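Local coordinates for protein endoglucanase (Ganoderma lucidum, PDB 5D8Z) that probably hydrolyses internal beta-1,4-glucosidic bonds of cellulose and related glucans, as a family 5 glycoside hydrolase endoglucanase, at residues N172-A175 with D176-Q179. Sequence-based numbering, arbitrary orientation.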
ATOM      1  N   ASN A 172      11.294 -12.855  12.439  1.00 37.16           N
ATOM      2  CA  ASN A 172      10.393 -13.111  13.559  1.00 37.78           C
ATOM      3  C   ASN A 172      10.294 -11.964  14.525  1.00 35.42           C
ATOM      4  O   ASN A 172       9.267 -11.807  15.154  1.00 33.42           O
ATOM      5  CB  ASN A 172      10.794 -14.378  14.314  1.00 40.75           C
ATOM      6  CG  ASN A 172      10.610 -15.626  13.464  1.00 42.82           C
ATOM      7  OD1 ASN A 172       9.461 -15.994  13.105  1.00 40.94           O
ATOM      8  ND2 ASN A 172      11.737 -16.283  13.117  1.00 39.95           N
ATOM      9  N   LEU A 173      11.373 -11.190  14.662  1.00 36.14           N
ATOM     10  CA  LEU A 173      11.349  -9.968  15.449  1.00 36.45           C
ATOM     11  C   LEU A 173      10.497  -8.944  14.736  1.00 36.31           C
ATOM     12  O   LEU A 173       9.728  -8.227  15.378  1.00 36.97           O
ATOM     13  CB  LEU A 173      12.749  -9.414  15.663  1.00 37.55           C
ATOM     14  CG  LEU A 173      13.578 -10.256  16.630  1.00 40.70           C
ATOM     15  CD1 LEU A 173      15.035  -9.807  16.618  1.00 41.81           C
ATOM     16  CD2 LEU A 173      13.008 -10.199  18.037  1.00 39.95           C
ATOM     17  N   TRP A 174      10.617  -8.888  13.416  1.00 33.88           N
ATOM     18  CA  TRP A 174       9.722  -8.053  12.628  1.00 36.94           C
ATOM     19  C   TRP A 174       8.239  -8.443  12.777  1.00 36.98           C
ATOM     20  O   TRP A 174       7.377  -7.597  12.968  1.00 37.47           O
ATOM     21  CB  TRP A 174      10.105  -8.072  11.140  1.00 37.02           C
ATOM     22  CG  TRP A 174       9.101  -7.353  10.300  1.00 37.65           C
ATOM     23  CD1 TRP A 174       8.329  -7.885   9.314  1.00 40.80           C
ATOM     24  CD2 TRP A 174       8.720  -5.982  10.403  1.00 39.32           C
ATOM     25  NE1 TRP A 174       7.502  -6.924   8.773  1.00 39.97           N
ATOM     26  CE2 TRP A 174       7.714  -5.748   9.437  1.00 39.71           C
ATOM     27  CE3 TRP A 174       9.123  -4.926  11.212  1.00 38.93           C
ATOM     28  CZ2 TRP A 174       7.121  -4.504   9.263  1.00 38.30           C
ATOM     29  CZ3 TRP A 174       8.502  -3.686  11.043  1.00 37.90           C
ATOM     30  CH2 TRP A 174       7.530  -3.491  10.072  1.00 36.23           C
ATOM     31  N   ALA A 175       7.931  -9.720  12.671  1.00 36.06           N
ATOM     32  CA  ALA A 175       6.584 -10.144  12.942  1.00 36.40           C
ATOM     33  C   ALA A 175       6.118  -9.718  14.348  1.00 36.43           C
ATOM     34  O   ALA A 175       4.953  -9.356  14.535  1.00 36.66           O
ATOM     35  CB  ALA A 175       6.480 -11.645  12.741  1.00 40.27           C
ATOM     36  N   ASP A 176       7.030  -9.724  15.326  1.00 40.70           N
ATOM     37  CA  ASP A 176       6.751  -9.169  16.683  1.00 44.20           C
ATOM     38  C   ASP A 176       6.413  -7.685  16.689  1.00 39.33           C
ATOM     39  O   ASP A 176       5.489  -7.255  17.368  1.00 39.33           O
ATOM     40  CB  ASP A 176       7.901  -9.442  17.660  1.00 51.12           C
ATOM     41  CG  ASP A 176       8.026 -10.930  18.023  1.00 62.21           C
ATOM     42  OD1 ASP A 176       6.970 -11.578  18.239  1.00 73.44           O
ATOM     43  OD2 ASP A 176       9.167 -11.456  18.089  1.00 65.58           O
ATOM     44  N   SER A 177       7.151  -6.904  15.918  1.00 37.05           N
ATOM     45  CA  SER A 177       6.849  -5.486  15.757  1.00 36.33           C
ATOM     46  C   SER A 177       5.457  -5.283  15.179  1.00 35.80           C
ATOM     47  O   SER A 177       4.734  -4.384  15.577  1.00 36.69           O
ATOM     48  CB  SER A 177       7.885  -4.847  14.844  1.00 36.59           C
ATOM     49  OG  SER A 177       9.206  -5.074  15.338  1.00 39.90           O
ATOM     50  N   VAL A 178       5.076  -6.153  14.256  1.00 36.19           N
ATOM     51  CA  VAL A 178       3.799  -6.044  13.576  1.00 35.24           C
ATOM     52  C   VAL A 178       2.681  -6.450  14.521  1.00 36.05           C
ATOM     53  O   VAL A 178       1.576  -5.892  14.472  1.00 36.01           O
ATOM     54  CB  VAL A 178       3.763  -6.939  12.337  1.00 36.33           C
ATOM     55  CG1 VAL A 178       2.386  -6.886  11.713  1.00 36.36           C
ATOM     56  CG2 VAL A 178       4.854  -6.540  11.334  1.00 35.97           C
ATOM     57  N   GLN A 179       2.965  -7.426  15.384  1.00 34.73           N
ATOM     58  CA  GLN A 179       2.014  -7.799  16.402  1.00 33.17           C
ATOM     59  C   GLN A 179       1.744  -6.576  17.250  1.00 32.07           C
ATOM     60  O   GLN A 179       0.611  -6.204  17.557  1.00 30.36           O
ATOM     61  CB  GLN A 179       2.605  -8.909  17.253  1.00 34.56           C
ATOM     62  CG  GLN A 179       1.684  -9.405  18.361  1.00 36.05           C
ATOM     63  CD  GLN A 179       0.392  -9.946  17.811  1.00 33.74           C
ATOM     64  OE1 GLN A 179       0.394 -10.945  17.133  1.00 35.19           O
ATOM     65  NE2 GLN A 179      -0.698  -9.257  18.057  1.00 33.60           N
TER
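N172 O accepts the backbone N of D176 at 3.1 Å, the first of four successive i to i+4 bonds, the alpha-helical pattern, near the start of helix 171-187, the helix between strands 157-160 and 194-198 of the TIM barrel. With CG set beside its own backbone N (chi1 -69°), the D176 carboxylate is swung back along the helix to this same carbonyl, yet the approach of OD2 pairs two acceptors and is no bond. At the next residue, L173 O is gripped twice: S177 N reaches it at 2.9 Å, and S177 OG donates a second bond at 3.2 Å, folding the hydroxyl back on the preceding turn. L173 N, at the helix start, is hydrogen-bonded to D170 OD1.

W174 is the main apolar partner. CG lies opposite the backbone N (chi1 173°), and the indole extends so that one face receives V178 CG2, which rests 3.8 Å from the centroid of the five-membered ring and 25° off its normal, a CH-pi contact. S177 CB approaches CE3 obliquely, while NE1 hydrogen-bonds to P198 O at the end of the following barrel strand, tying helix to strand. Replacing W174 with an alanine would probably leave V178 CG2 without its aromatic cover and P198 O without this donor, weakening the link between helix and barrel. W174 O accepts V178 N at 3.0 Å.

A175 turns its methyl to A216 and L217 of helix 213-218, a small side chain between neighbouring barrel helices. Its carbonyl gives the last of these four bonds, with Q179 N 2.9 Å from A175 O.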